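Local coordinates for protein ketosynthase (Streptomyces sp. MSC090213JE08, PDB 6KXD) that probably extends acyl chains on an acyl carrier protein by condensation with malonyl units, as the ketosynthase of a highly reducing type II polyketide synthase, at residues Val166-Gly178 and Asn390-Leu402. Residues are numbered along the deposited sequence; the frame is centred on the assembly and turned at random.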
# COMPACT_ATOMS: atom_id res chain seq x y z
N VAL A 166 -0.36 0.85 -2.67
CA VAL A 166 -0.14 1.37 -1.35
C VAL A 166 -1.43 1.19 -0.54
O VAL A 166 -2.50 1.68 -0.88
CB VAL A 166 0.35 2.82 -1.42
CG1 VAL A 166 0.51 3.37 -0.02
CG2 VAL A 166 1.68 2.90 -2.20
N THR A 167 -1.32 0.49 0.57
CA THR A 167 -2.50 0.12 1.36
C THR A 167 -2.48 0.92 2.67
O THR A 167 -2.43 0.34 3.70
CB THR A 167 -2.55 -1.38 1.61
OG1 THR A 167 -1.40 -1.79 2.35
CG2 THR A 167 -2.63 -2.16 0.31
N THR A 168 -2.45 2.24 2.54
CA THR A 168 -2.49 3.14 3.69
C THR A 168 -3.87 3.81 3.74
O THR A 168 -4.03 5.02 4.09
CB THR A 168 -1.32 4.12 3.63
OG1 THR A 168 -1.42 4.88 2.43
CG2 THR A 168 0.03 3.45 3.70
N ALA A 169 -4.87 3.05 3.29
CA ALA A 169 -6.29 3.41 3.45
C ALA A 169 -6.60 4.83 2.92
O ALA A 169 -6.36 5.15 1.75
CB ALA A 169 -6.68 3.15 4.87
N CYS A 170 -7.19 5.71 3.75
CA CYS A 170 -7.66 7.01 3.23
C CYS A 170 -6.53 7.91 2.74
O CYS A 170 -6.76 8.84 1.90
CB CYS A 170 -8.38 7.81 4.30
SG CYS A 170 -9.22 6.68 5.41
N ALA A 171 -5.31 7.62 3.21
CA ALA A 171 -4.20 8.43 2.85
C ALA A 171 -3.51 7.88 1.60
O ALA A 171 -2.59 8.46 1.11
CB ALA A 171 -3.22 8.52 3.99
N ALA A 172 -4.00 6.75 1.08
CA ALA A 172 -3.22 5.97 0.14
C ALA A 172 -3.01 6.75 -1.16
O ALA A 172 -1.95 6.73 -1.72
CB ALA A 172 -3.87 4.63 -0.04
N GLY A 173 -4.02 7.50 -1.62
CA GLY A 173 -3.87 8.32 -2.83
C GLY A 173 -2.72 9.32 -2.74
O GLY A 173 -1.94 9.43 -3.60
N ASN A 174 -2.62 10.03 -1.62
CA ASN A 174 -1.58 10.99 -1.38
C ASN A 174 -0.23 10.28 -1.24
O ASN A 174 0.78 10.78 -1.74
CB ASN A 174 -1.85 11.79 -0.10
CG ASN A 174 -2.62 13.07 -0.35
OD1 ASN A 174 -2.92 13.39 -1.51
ND2 ASN A 174 -3.01 13.74 0.73
N TYR A 175 -0.21 9.14 -0.55
CA TYR A 175 1.04 8.36 -0.49
C TYR A 175 1.52 8.03 -1.89
O TYR A 175 2.73 8.08 -2.19
CB TYR A 175 0.87 7.03 0.21
CG TYR A 175 1.00 7.09 1.71
CD1 TYR A 175 0.03 7.68 2.49
CD2 TYR A 175 2.07 6.48 2.33
CE1 TYR A 175 0.14 7.68 3.87
CE2 TYR A 175 2.18 6.46 3.70
CZ TYR A 175 1.21 7.06 4.47
OH TYR A 175 1.37 7.02 5.83
N SER A 176 0.56 7.64 -2.73
CA SER A 176 0.87 7.15 -4.08
C SER A 176 1.41 8.29 -4.95
O SER A 176 2.38 8.10 -5.67
CB SER A 176 -0.36 6.48 -4.68
OG SER A 176 -0.69 5.28 -4.00
N VAL A 177 0.76 9.47 -4.90
CA VAL A 177 1.19 10.63 -5.63
C VAL A 177 2.59 11.02 -5.15
O VAL A 177 3.48 11.31 -5.95
CB VAL A 177 0.19 11.80 -5.48
CG1 VAL A 177 0.75 13.08 -6.05
CG2 VAL A 177 -1.16 11.51 -6.13
N GLY A 178 2.78 11.03 -3.83
CA GLY A 178 4.06 11.34 -3.23
C GLY A 178 5.15 10.39 -3.68
O GLY A 178 6.26 10.80 -4.01
N ASN A 390 -3.55 19.24 0.19
CA ASN A 390 -4.50 18.18 0.27
C ASN A 390 -4.10 17.24 1.40
O ASN A 390 -3.08 16.58 1.30
CB ASN A 390 -4.53 17.40 -1.04
CG ASN A 390 -5.57 16.31 -1.10
OD1 ASN A 390 -6.75 16.57 -0.81
ND2 ASN A 390 -5.16 15.12 -1.53
N ASN A 391 -4.95 17.18 2.42
CA ASN A 391 -4.74 16.44 3.60
C ASN A 391 -5.35 15.06 3.47
O ASN A 391 -6.37 14.82 2.82
CB ASN A 391 -5.40 17.05 4.83
CG ASN A 391 -4.73 18.31 5.33
OD1 ASN A 391 -3.75 18.79 4.77
ND2 ASN A 391 -5.26 18.85 6.41
N SER A 392 -4.74 14.14 4.22
CA SER A 392 -5.29 12.85 4.33
C SER A 392 -4.69 12.21 5.57
O SER A 392 -3.53 12.45 5.89
CB SER A 392 -5.06 12.03 3.09
OG SER A 392 -3.71 11.57 3.07
N SER A 393 -5.56 11.51 6.30
CA SER A 393 -5.23 10.80 7.49
C SER A 393 -5.92 9.46 7.35
O SER A 393 -6.88 9.34 6.60
CB SER A 393 -5.67 11.52 8.74
OG SER A 393 -4.97 12.74 8.86
N ALA A 394 -5.34 8.45 7.97
CA ALA A 394 -5.87 7.14 7.86
C ALA A 394 -5.73 6.46 9.21
O ALA A 394 -5.03 6.96 10.08
CB ALA A 394 -5.17 6.38 6.76
N PHE A 395 -6.35 5.30 9.30
CA PHE A 395 -6.10 4.34 10.39
C PHE A 395 -4.59 4.06 10.44
O PHE A 395 -3.85 4.45 9.50
CB PHE A 395 -6.91 3.07 10.19
CG PHE A 395 -8.37 3.19 10.54
CD1 PHE A 395 -8.95 4.43 10.80
CD2 PHE A 395 -9.15 2.05 10.62
CE1 PHE A 395 -10.28 4.51 11.16
CE2 PHE A 395 -10.50 2.14 10.94
CZ PHE A 395 -11.05 3.36 11.21
N ALA A 396 -4.18 3.51 11.57
CA ALA A 396 -2.72 3.28 11.91
C ALA A 396 -1.89 4.58 11.96
O ALA A 396 -0.66 4.58 11.78
CB ALA A 396 -2.14 2.30 10.91
N GLY A 397 -2.55 5.72 12.18
CA GLY A 397 -1.90 7.00 12.33
C GLY A 397 -1.18 7.50 11.10
O GLY A 397 -0.22 8.26 11.19
N ASN A 398 -1.59 7.04 9.92
CA ASN A 398 -0.89 7.31 8.73
C ASN A 398 -1.41 8.63 8.19
O ASN A 398 -2.60 8.73 7.87
CB ASN A 398 -1.15 6.23 7.70
CG ASN A 398 -0.37 4.94 7.92
OD1 ASN A 398 -0.36 4.12 7.02
ND2 ASN A 398 0.30 4.76 9.05
N ASN A 399 -0.54 9.63 8.13
CA ASN A 399 -0.91 10.89 7.56
C ASN A 399 -0.04 11.17 6.35
O ASN A 399 1.18 10.94 6.37
CB ASN A 399 -0.74 12.05 8.55
CG ASN A 399 -1.43 11.80 9.86
OD1 ASN A 399 -2.66 11.76 9.94
ND2 ASN A 399 -0.63 11.62 10.92
N ALA A 400 -0.67 11.72 5.31
CA ALA A 400 -0.02 12.17 4.13
C ALA A 400 -0.68 13.48 3.67
O ALA A 400 -1.88 13.53 3.49
CB ALA A 400 -0.10 11.15 3.03
N VAL A 401 0.15 14.47 3.42
CA VAL A 401 -0.27 15.79 3.00
C VAL A 401 0.48 16.12 1.72
O VAL A 401 1.71 15.95 1.64
CB VAL A 401 0.02 16.81 4.12
CG1 VAL A 401 -0.39 18.20 3.66
CG2 VAL A 401 -0.67 16.40 5.40
N LEU A 402 -0.27 16.52 0.69
CA LEU A 402 0.23 16.81 -0.61
C LEU A 402 0.01 18.29 -0.92
O LEU A 402 -1.06 18.81 -0.61
CB LEU A 402 -0.53 15.93 -1.59
CG LEU A 402 -0.31 16.18 -3.08
CD1 LEU A 402 1.06 15.68 -3.50
CD2 LEU A 402 -1.41 15.52 -3.90
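Helix 172-178, the first turns of helix 172-185, crosses strand 398-402 at 57° with 7.4 Å between the segment axes; its N174 and Y175 touch A400. N174 carries the polar part of the contact. Its ND2 gives a hydrogen bond to A400 O (3.0 Å), coming from above that carbonyl plane. The same oxygen takes a bond from S392 OG on an in-plane lone pair (2.7 Å), so two donors grip it. N174 OD1 receives N390 ND2 at 2.8 Å. The two amide planes stand nearly perpendicular, 89° apart. N390 CG lies opposite the backbone N (chi1 -176°), which carries the amide to N174 OD1. A weak bond also links N174 ND2 to N390 O. N390 ND2 has a second acceptor, S342 O.

In the thiolase fold, this buried helix follows strand 161-166 and a tight turn, and that turn carries the cysteine that is the nucleophile in this family. C170 sits there and touches H301 and H336, consistent with the Cys-His-His set of ketosynthases. The hairpin 390-402 lies against the turn. A394 CB packs on A171 CB (4.0 Å).

Further along, A400 CB meets Y175 CD1 obliquely to the ring (3.5 Å). Y175 OH passes N398 CB at 3.2 Å. Y175 OH bonds N171 O, and N398 ND2 bonds N171 OD1, both of N171 of a neighbouring subunit. The V177 and L402 side chains cross at about a right angle, with V177 CG1 3.7 Å from L402 CD1.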